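PDB 4DRS: pyruvate kinase from Cryptosporidium parvum, which probably catalyses the last step of glycolysis, transferring a phosphoryl group from phosphoenolpyruvate to ADP to yield pyruvate and ATP. Local coordinates for residues E60-I63 / G64-D67; C50-P54 / S55-V59. All coordinates share one frame; numbering follows the deposited sequence.

Interaction 1 (E60-I63 / G64-D67)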
ATOM      1  N   GLU A  60      40.755   0.516  33.851  1.00 49.25           N
ATOM      2  CA  GLU A  60      39.689  -0.262  34.471  1.00 50.44           C
ATOM      3  C   GLU A  60      38.301   0.274  34.111  1.00 48.68           C
ATOM      4  O   GLU A  60      37.415  -0.499  33.736  1.00 47.89           O
ATOM      5  CB  GLU A  60      39.875  -0.316  35.992  1.00 53.45           C
ATOM      6  CG  GLU A  60      39.017  -1.364  36.693  1.00 57.85           C
ATOM      7  CD  GLU A  60      39.261  -2.776  36.181  1.00 60.20           C
ATOM      8  OE1 GLU A  60      40.440  -3.192  36.082  1.00 60.84           O
ATOM      9  OE2 GLU A  60      38.267  -3.477  35.880  1.00 61.96           O
ATOM     10  N   SER A  61      38.126   1.591  34.218  1.00 46.98           N
ATOM     11  CA  SER A  61      36.859   2.238  33.868  1.00 45.95           C
ATOM     12  C   SER A  61      36.528   2.108  32.385  1.00 44.33           C
ATOM     13  O   SER A  61      35.367   1.913  32.015  1.00 44.22           O
ATOM     14  CB  SER A  61      36.879   3.717  34.242  1.00 46.45           C
ATOM     15  OG  SER A  61      36.947   3.886  35.641  1.00 48.53           O
ATOM     16  N   LEU A  62      37.549   2.225  31.542  1.00 41.93           N
ATOM     17  CA  LEU A  62      37.360   2.129  30.101  1.00 41.03           C
ATOM     18  C   LEU A  62      36.949   0.718  29.665  1.00 40.09           C
ATOM     19  O   LEU A  62      36.087   0.561  28.804  1.00 38.64           O
ATOM     20  CB  LEU A  62      38.604   2.628  29.362  1.00 40.91           C
ATOM     21  CG  LEU A  62      38.776   4.155  29.403  1.00 41.18           C
ATOM     22  CD1 LEU A  62      40.214   4.566  29.132  1.00 40.86           C
ATOM     23  CD2 LEU A  62      37.825   4.839  28.432  1.00 40.62           C
ATOM     24  N   ILE A  63      37.553  -0.294  30.282  1.00 40.30           N
ATOM     25  CA  ILE A  63      37.150  -1.684  30.081  1.00 40.55           C
ATOM     26  C   ILE A  63      35.676  -1.845  30.452  1.00 41.01           C
ATOM     27  O   ILE A  63      34.895  -2.434  29.690  1.00 41.25           O
ATOM     28  CB  ILE A  63      38.021  -2.649  30.914  1.00 41.13           C
ATOM     29  CG1 ILE A  63      39.434  -2.734  30.331  1.00 40.74           C
ATOM     30  CG2 ILE A  63      37.392  -4.033  30.984  1.00 41.30           C
ATOM     31  CD1 ILE A  63      40.417  -3.456  31.227  1.00 40.52           C
ATOM     32  N   GLY A  64      35.303  -1.303  31.611  1.00 40.77           N
ATOM     33  CA  GLY A  64      33.917  -1.299  32.060  1.00 41.41           C
ATOM     34  C   GLY A  64      32.981  -0.702  31.022  1.00 41.29           C
ATOM     35  O   GLY A  64      31.943  -1.285  30.713  1.00 41.47           O
ATOM     36  N   LEU A  65      33.364   0.451  30.473  1.00 40.26           N
ATOM     37  CA  LEU A  65      32.573   1.125  29.443  1.00 40.40           C
ATOM     38  C   LEU A  65      32.379   0.279  28.184  1.00 40.05           C
ATOM     39  O   LEU A  65      31.295   0.287  27.592  1.00 40.16           O
ATOM     40  CB  LEU A  65      33.178   2.484  29.083  1.00 40.60           C
ATOM     41  CG  LEU A  65      33.124   3.576  30.153  1.00 41.34           C
ATOM     42  CD1 LEU A  65      33.942   4.778  29.700  1.00 41.35           C
ATOM     43  CD2 LEU A  65      31.692   3.983  30.473  1.00 41.36           C
ATOM     44  N   ILE A  66      33.423  -0.448  27.788  1.00 39.09           N
ATOM     45  CA  ILE A  66      33.314  -1.408  26.692  1.00 39.41           C
ATOM     46  C   ILE A  66      32.288  -2.502  27.034  1.00 41.14           C
ATOM     47  O   ILE A  66      31.421  -2.822  26.216  1.00 40.65           O
ATOM     48  CB  ILE A  66      34.688  -2.023  26.321  1.00 38.87           C
ATOM     49  CG1 ILE A  66      35.671  -0.918  25.895  1.00 37.31           C
ATOM     50  CG2 ILE A  66      34.534  -3.077  25.224  1.00 37.94           C
ATOM     51  CD1 ILE A  66      37.109  -1.367  25.748  1.00 36.96           C
ATOM     52  N   ASP A  67      32.372  -3.047  28.248  1.00 42.72           N
ATOM     53  CA  ASP A  67      31.462  -4.110  28.689  1.00 44.28           C
ATOM     54  C   ASP A  67      30.005  -3.656  28.739  1.00 45.47           C
ATOM     55  O   ASP A  67      29.093  -4.455  28.511  1.00 45.42           O
ATOM     56  CB  ASP A  67      31.887  -4.664  30.050  1.00 46.10           C
ATOM     57  CG  ASP A  67      33.120  -5.556  29.964  1.00 47.70           C
ATOM     58  OD1 ASP A  67      33.517  -5.941  28.842  1.00 47.58           O
ATOM     59  OD2 ASP A  67      33.692  -5.880  31.029  1.00 49.32           O
TER
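Leu62 and Leu65 meet one turn apart on helix 59-68, the helix of the first beta-alpha-beta unit of the pyruvate kinase TIM barrel, with Leu62 CD2 4.1 Å from Leu65 CD1. The two isobutyl groups slant across one another at their ends, on the helix face turned into the protein. Beneath them the backbone runs in regular alpha-helical steps: Leu65 N donates to Ser61 O at 2.9 Å, and Gly64, Ile66 and Asp67 bond likewise to Glu60, Leu62 and Ile63. The side chains of Leu65, Ile66 and Asp67 then lean back on the carbonyls that their own N-H groups use. The chi1 of Leu65 (-68°) swings CG back beside its own backbone N, over the preceding turn, where it lies 3.4 Å from Ser61 O. Ile66 repeats this with CG1, which comes to 3.3 Å from Leu62 O. Further out, Leu62 packs on Ile92 and Ala95 of helix 82-97, while Leu65 reaches Val375 of helix 371-386, so the leucine face is held by two different helices. The Ser61 hydroxyl is hydrogen-bonded to OD1 of Asn58, the N-cap residue. On the more open side, the side chains of Asp67 and Ile63 run alongside each other in the same direction; Asp67 OD1 forms a salt bridge with Arg99 NE, and Asp67 OD2 sits 4.1 Å from Ile63 CG2.

Interaction 2 (C50-P54 / S55-V59)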
ATOM      1  N   CYS A  50      30.759   7.292  23.978  1.00 34.45           N
ATOM      2  CA  CYS A  50      30.956   7.800  25.342  1.00 35.71           C
ATOM      3  C   CYS A  50      32.062   8.829  25.363  1.00 35.58           C
ATOM      4  O   CYS A  50      33.131   8.613  24.794  1.00 35.12           O
ATOM      5  CB  CYS A  50      31.317   6.680  26.321  1.00 36.39           C
ATOM      6  SG  CYS A  50      30.089   5.373  26.462  1.00 39.27           S
ATOM      7  N   THR A  51      31.797   9.950  26.024  1.00 36.89           N
ATOM      8  CA  THR A  51      32.788  10.993  26.201  1.00 38.21           C
ATOM      9  C   THR A  51      33.659  10.632  27.388  1.00 39.31           C
ATOM     10  O   THR A  51      33.153  10.370  28.486  1.00 39.90           O
ATOM     11  CB  THR A  51      32.124  12.360  26.435  1.00 39.25           C
ATOM     12  OG1 THR A  51      31.209  12.628  25.362  1.00 38.97           O
ATOM     13  CG2 THR A  51      33.173  13.465  26.502  1.00 39.18           C
ATOM     14  N   ILE A  52      34.968  10.605  27.161  1.00 39.87           N
ATOM     15  CA  ILE A  52      35.905  10.228  28.206  1.00 41.55           C
ATOM     16  C   ILE A  52      36.454  11.463  28.908  1.00 43.47           C
ATOM     17  O   ILE A  52      37.010  12.358  28.276  1.00 44.17           O
ATOM     18  CB  ILE A  52      37.064   9.341  27.676  1.00 40.86           C
ATOM     19  CG1 ILE A  52      36.550   8.233  26.736  1.00 39.20           C
ATOM     20  CG2 ILE A  52      37.871   8.760  28.834  1.00 40.19           C
ATOM     21  CD1 ILE A  52      35.435   7.362  27.288  1.00 39.12           C
ATOM     22  N   GLY A  53      36.279  11.503  30.222  1.00 46.19           N
ATOM     23  CA  GLY A  53      36.813  12.580  31.041  1.00 49.41           C
ATOM     24  C   GLY A  53      37.378  12.043  32.342  1.00 52.44           C
ATOM     25  O   GLY A  53      37.632  10.839  32.459  1.00 51.27           O
ATOM     26  N   PRO A  54      37.561  12.931  33.339  1.00 55.28           N
ATOM     27  CA  PRO A  54      38.168  12.578  34.630  1.00 56.72           C
ATOM     28  C   PRO A  54      37.525  11.366  35.308  1.00 57.80           C
ATOM     29  O   PRO A  54      38.238  10.529  35.862  1.00 59.68           O
ATOM     30  CB  PRO A  54      37.950  13.837  35.476  1.00 57.60           C
ATOM     31  CG  PRO A  54      37.865  14.943  34.479  1.00 57.74           C
ATOM     32  CD  PRO A  54      37.174  14.355  33.283  1.00 55.32           C
ATOM     33  N   SER A  55      36.198  11.269  35.246  1.00 58.21           N
ATOM     34  CA  SER A  55      35.448  10.200  35.916  1.00 58.36           C
ATOM     35  C   SER A  55      35.705   8.788  35.386  1.00 57.08           C
ATOM     36  O   SER A  55      35.410   7.812  36.074  1.00 58.12           O
ATOM     37  CB  SER A  55      33.945  10.496  35.877  1.00 59.62           C
ATOM     38  OG  SER A  55      33.625  11.603  36.699  1.00 62.36           O
ATOM     39  N   CYS A  56      36.239   8.676  34.170  1.00 54.82           N
ATOM     40  CA  CYS A  56      36.441   7.366  33.547  1.00 54.02           C
ATOM     41  C   CYS A  56      37.693   7.305  32.672  1.00 52.33           C
ATOM     42  O   CYS A  56      37.717   6.625  31.643  1.00 51.19           O
ATOM     43  CB  CYS A  56      35.197   6.960  32.747  1.00 55.07           C
ATOM     44  SG  CYS A  56      34.747   8.131  31.445  1.00 56.77           S
ATOM     45  N   ASN A  57      38.737   7.997  33.108  1.00 52.75           N
ATOM     46  CA  ASN A  57      39.970   8.120  32.346  1.00 53.49           C
ATOM     47  C   ASN A  57      40.926   6.922  32.447  1.00 53.69           C
ATOM     48  O   ASN A  57      41.821   6.765  31.607  1.00 53.18           O
ATOM     49  CB  ASN A  57      40.708   9.394  32.764  1.00 56.13           C
ATOM     50  CG  ASN A  57      41.886   9.696  31.868  1.00 58.21           C
ATOM     51  OD1 ASN A  57      41.777   9.631  30.649  1.00 60.77           O
ATOM     52  ND2 ASN A  57      43.023  10.014  32.466  1.00 59.56           N
ATOM     53  N   ASN A  58      40.748   6.091  33.471  1.00 51.90           N
ATOM     54  CA  ASN A  58      41.648   4.964  33.703  1.00 51.47           C
ATOM     55  C   ASN A  58      41.226   3.690  32.963  1.00 49.96           C
ATOM     56  O   ASN A  58      40.062   3.544  32.580  1.00 49.13           O
ATOM     57  CB  ASN A  58      41.822   4.701  35.206  1.00 52.91           C
ATOM     58  CG  ASN A  58      40.545   4.224  35.872  1.00 54.12           C
ATOM     59  OD1 ASN A  58      39.518   4.906  35.853  1.00 54.00           O
ATOM     60  ND2 ASN A  58      40.607   3.046  36.477  1.00 56.08           N
ATOM     61  N   VAL A  59      42.190   2.785  32.775  1.00 48.44           N
ATOM     62  CA  VAL A  59      42.009   1.534  32.033  1.00 47.50           C
ATOM     63  C   VAL A  59      40.819   0.712  32.538  1.00 47.89           C
ATOM     64  O   VAL A  59      39.982   0.271  31.748  1.00 47.42           O
ATOM     65  CB  VAL A  59      43.295   0.666  32.065  1.00 46.60           C
ATOM     66  CG1 VAL A  59      43.064  -0.685  31.401  1.00 45.44           C
ATOM     67  CG2 VAL A  59      44.448   1.388  31.388  1.00 46.41           C
TER
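Thr51, near the C-terminal end of the first strand of the TIM barrel, has its O 4.0 Å from Cys56 SG, a packing distance; the carbonyl is hydrogen-bonded to Thr365 OG1. Here the chain leaves strand 47-51 and bends through a tight turn toward helix 59-68. The hydroxyl of Thr51 is hydrogen-bonded to Arg74 NH1 and Leu361 O; Arg74 binds ADP in this enzyme, although no nucleotide occupies this chain, and the bend therefore starts beside the nucleotide site. Ile52 makes the apolar part of the contact. Its CG2, on the far side of CB from the backbone N, extends over the Cys56 backbone and comes to 3.5 Å from Cys56 O. The same methyl lies 4.1 Å from Cys56 SG. The sulfur itself is folded in between the backbone N and carbonyl carbon of its own residue (chi1 58°), which brings it against the chain where the turn begins, 3.9 Å from Gly53 N. Gly53 opens a type I beta turn with Pro54 and Ser55 at its corners: Cys56 N donates to Gly53 O at 3.1 Å. The bond is fairly straight at the hydrogen (161°), yet the donor stands above the carbonyl plane, 46° out of it. Pro54 takes the first corner position, and Ser55, at the second, has its OG hydrogen-bonded to Gly368 O. Asn57 OD1 bonds to Thr88 OG1 on helix 82-97, while Asn57 CB lies 3.4 Å from Gly53 O and 4.1 Å from Pro54 O.

How the interactions relate
Both interactions belong to the first beta-alpha-beta unit of the barrel domain, and their centres lie 9 Å apart. Along the chain interaction 2 comes first, running from the last part of strand 47-51 through the following loop; interaction 1 follows on helix 59-68. Leu62 joins them by packing back onto the turn: its CG is 3.5 Å from Cys56 O, and its CD2 is 3.7 Å from Ile52 CD1. Ser61 CB likewise rests 3.7 Å from Cys56 CA. The loop is thus packed directly against the helix it leads into, and helix 82-97 borders both. Interaction 2 lies nearer the ADP-binding residue Arg74: the side chain of Thr51 is about 3 Å from that of Arg74, against about 10 Å for that of Leu62.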